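Local coordinates for MobB protein homolog (Geobacillus stearothermophilus, PDB 1XJC), which is of uncharacterised function but, as a MobB homologue with a P-loop NTPase-type fold, probably binds nucleotide and assists molybdopterin guanine dinucleotide synthesis, at residues 63-68 with 76-81. Sequence-based numbering, arbitrary orientation.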
ATOM      1  N   ALA A  63     -27.262   3.413  12.709  1.00 27.81           N
ATOM      2  CA  ALA A  63     -27.576   2.572  11.560  1.00 27.25           C
ATOM      3  C   ALA A  63     -26.376   1.660  11.309  1.00 26.80           C
ATOM      4  O   ALA A  63     -25.241   2.040  11.585  1.00 28.49           O
ATOM      5  CB  ALA A  63     -27.832   3.432  10.329  1.00 26.02           C
ATOM      6  N   VAL A  64     -26.624   0.459  10.802  1.00 26.07           N
ATOM      7  CA  VAL A  64     -25.542  -0.473  10.502  1.00 26.00           C
ATOM      8  C   VAL A  64     -24.866  -0.072   9.185  1.00 25.95           C
ATOM      9  O   VAL A  64     -23.646  -0.220   9.033  1.00 25.25           O
ATOM     10  CB  VAL A  64     -26.066  -1.928  10.357  1.00 26.24           C
ATOM     11  CG1 VAL A  64     -24.970  -2.824   9.814  1.00 27.00           C
ATOM     12  CG2 VAL A  64     -26.543  -2.456  11.713  1.00 27.30           C
ATOM     13  N   ALA A  65     -25.657   0.453   8.247  1.00 25.59           N
ATOM     14  CA  ALA A  65     -25.136   0.860   6.939  1.00 23.97           C
ATOM     15  C   ALA A  65     -25.806   2.096   6.353  1.00 24.50           C
ATOM     16  O   ALA A  65     -27.038   2.250   6.425  1.00 25.30           O
ATOM     17  CB  ALA A  65     -25.281  -0.301   5.948  1.00 21.22           C
ATOM     18  N   THR A  66     -24.996   2.986   5.783  1.00 23.17           N
ATOM     19  CA  THR A  66     -25.532   4.163   5.119  1.00 23.13           C
ATOM     20  C   THR A  66     -24.835   4.264   3.763  1.00 23.60           C
ATOM     21  O   THR A  66     -23.669   3.863   3.609  1.00 23.57           O
ATOM     22  CB  THR A  66     -25.280   5.454   5.927  1.00 23.11           C
ATOM     23  OG1 THR A  66     -23.867   5.690   6.032  1.00 26.27           O
ATOM     24  CG2 THR A  66     -25.875   5.319   7.336  1.00 21.67           C
ATOM     25  N   ALA A  67     -25.550   4.781   2.776  1.00 23.57           N
ATOM     26  CA  ALA A  67     -24.998   4.930   1.444  1.00 23.97           C
ATOM     27  C   ALA A  67     -25.603   6.157   0.795  1.00 25.36           C
ATOM     28  O   ALA A  67     -26.824   6.389   0.866  1.00 25.46           O
ATOM     29  CB  ALA A  67     -25.303   3.692   0.596  1.00 23.24           C
ATOM     30  N   VAL A  68     -24.743   6.955   0.181  1.00 26.71           N
ATOM     31  CA  VAL A  68     -25.177   8.147  -0.532  1.00 28.22           C
ATOM     32  C   VAL A  68     -24.614   7.953  -1.925  1.00 30.19           C
ATOM     33  O   VAL A  68     -23.410   7.704  -2.073  1.00 30.81           O
ATOM     34  CB  VAL A  68     -24.580   9.428   0.072  1.00 27.94           C
ATOM     35  CG1 VAL A  68     -25.036  10.632  -0.758  1.00 27.64           C
ATOM     36  CG2 VAL A  68     -25.004   9.572   1.526  1.00 26.58           C
ATOM     37  N   LEU A  76     -20.195   4.760   0.963  1.00 27.15           N
ATOM     38  CA  LEU A  76     -20.709   3.807   1.936  1.00 28.24           C
ATOM     39  C   LEU A  76     -20.029   3.884   3.300  1.00 29.43           C
ATOM     40  O   LEU A  76     -18.808   4.108   3.397  1.00 29.97           O
ATOM     41  CB  LEU A  76     -20.526   2.377   1.411  1.00 28.66           C
ATOM     42  CG  LEU A  76     -21.276   1.874   0.169  1.00 29.44           C
ATOM     43  CD1 LEU A  76     -20.591   0.620  -0.387  1.00 30.52           C
ATOM     44  CD2 LEU A  76     -22.710   1.559   0.533  1.00 27.95           C
ATOM     45  N   HIS A  77     -20.828   3.685   4.348  1.00 29.52           N
ATOM     46  CA  HIS A  77     -20.342   3.646   5.727  1.00 30.36           C
ATOM     47  C   HIS A  77     -20.967   2.362   6.279  1.00 29.84           C
ATOM     48  O   HIS A  77     -22.191   2.275   6.442  1.00 30.71           O
ATOM     49  CB  HIS A  77     -20.811   4.882   6.502  1.00 32.45           C
ATOM     50  CG  HIS A  77     -20.026   6.118   6.184  1.00 36.58           C
ATOM     51  ND1 HIS A  77     -18.800   6.387   6.754  1.00 39.41           N
ATOM     52  CD2 HIS A  77     -20.260   7.123   5.308  1.00 38.40           C
ATOM     53  CE1 HIS A  77     -18.312   7.505   6.240  1.00 39.69           C
ATOM     54  NE2 HIS A  77     -19.178   7.970   5.358  1.00 38.06           N
ATOM     55  N   LEU A  78     -20.134   1.359   6.535  1.00 28.23           N
ATOM     56  CA  LEU A  78     -20.617   0.071   6.999  1.00 29.28           C
ATOM     57  C   LEU A  78     -20.002  -0.291   8.347  1.00 30.71           C
ATOM     58  O   LEU A  78     -18.786  -0.193   8.523  1.00 31.64           O
ATOM     59  CB  LEU A  78     -20.273  -1.009   5.964  1.00 27.95           C
ATOM     60  CG  LEU A  78     -20.631  -0.725   4.492  1.00 27.38           C
ATOM     61  CD1 LEU A  78     -20.100  -1.841   3.612  1.00 25.51           C
ATOM     62  CD2 LEU A  78     -22.139  -0.601   4.317  1.00 27.44           C
ATOM     63  N   ARG A  79     -20.838  -0.716   9.289  1.00 32.34           N
ATOM     64  CA  ARG A  79     -20.361  -1.066  10.617  1.00 34.00           C
ATOM     65  C   ARG A  79     -20.354  -2.573  10.840  1.00 34.10           C
ATOM     66  O   ARG A  79     -21.245  -3.293  10.393  1.00 32.63           O
ATOM     67  CB  ARG A  79     -21.218  -0.381  11.693  1.00 35.98           C
ATOM     68  CG  ARG A  79     -20.596  -0.442  13.096  1.00 42.54           C
ATOM     69  CD  ARG A  79     -21.444   0.275  14.154  1.00 45.41           C
ATOM     70  NE  ARG A  79     -22.477  -0.603  14.711  1.00 48.36           N
ATOM     71  CZ  ARG A  79     -23.761  -0.275  14.824  1.00 48.06           C
ATOM     72  NH1 ARG A  79     -24.186   0.920  14.418  1.00 46.65           N
ATOM     73  NH2 ARG A  79     -24.618  -1.143  15.344  1.00 47.15           N
ATOM     74  N   ARG A  80     -19.327  -3.040  11.542  1.00 35.17           N
ATOM     75  CA  ARG A  80     -19.152  -4.455  11.851  1.00 35.13           C
ATOM     76  C   ARG A  80     -18.297  -4.485  13.114  1.00 34.26           C
ATOM     77  O   ARG A  80     -17.542  -3.544  13.372  1.00 33.69           O
ATOM     78  CB  ARG A  80     -18.388  -5.143  10.724  1.00 36.41           C
ATOM     79  CG  ARG A  80     -19.034  -6.383  10.162  1.00 41.15           C
ATOM     80  CD  ARG A  80     -18.003  -7.185   9.377  1.00 45.17           C
ATOM     81  NE  ARG A  80     -18.605  -8.268   8.602  1.00 49.94           N
ATOM     82  CZ  ARG A  80     -19.466  -8.074   7.606  1.00 51.27           C
ATOM     83  NH1 ARG A  80     -19.817  -6.843   7.275  1.00 53.29           N
ATOM     84  NH2 ARG A  80     -19.970  -9.104   6.939  1.00 51.08           N
ATOM     85  N   PRO A  81     -18.409  -5.548  13.928  1.00 33.96           N
ATOM     86  CA  PRO A  81     -17.570  -5.557  15.131  1.00 34.34           C
ATOM     87  C   PRO A  81     -16.103  -5.356  14.708  1.00 34.11           C
ATOM     88  O   PRO A  81     -15.384  -4.531  15.284  1.00 33.90           O
ATOM     89  CB  PRO A  81     -17.836  -6.942  15.735  1.00 34.50           C
ATOM     90  CG  PRO A  81     -19.261  -7.221  15.312  1.00 35.21           C
ATOM     91  CD  PRO A  81     -19.292  -6.727  13.874  1.00 34.39           C
TER
HETATM   92  O   HOH W   1     -22.957   3.207   9.589  1.00 32.35           O
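Thr66 and His77 face each other as a hydrogen-bonded antiparallel pair, flanked by the non-hydrogen-bonded pairs Ala65-Leu78 and Ala67-Leu76. Thr66 N donates to His77 O at 3.0 Å, and His77 N returns a bond to Thr66 O at 2.9 Å. Two residues further, just beyond the strands, Arg79 N donates to Val64 O, arriving nearly along the C=O axis (C=O...N 167°). The CA-H groups of Ala65 and Leu76 also approach His77 O and Thr66 O, respectively. A water donates to Ala63 O and, weakly, to His77 O, linking the start of 63-68 to the facing strand.

Apolar contacts occupy the face of the alanines and leucines. Each leucine lays CD2 against the alanine opposite: Leu78 on Ala65 CB at 3.6 Å, Leu76 on Ala67 CB at a tight 3.4 Å. On the other face, Thr66 OG1, held between backbone N and carbonyl carbon (chi1 63°), lies against His77 CB (3.2 Å) and obliquely to the ring.

Past the strands, Arg79 bends at chi3 (86°), bringing its guanidinium beside Val64 CG2, which lies over one face; NH1 bonds to Gly62 O. This exposed two-stranded hairpin, 65-70 with 73-78, stands apart from the six-stranded parallel sheet, and the chain leaves it toward helix 85-92, with Trp83 NE1 bonded to Leu78 O.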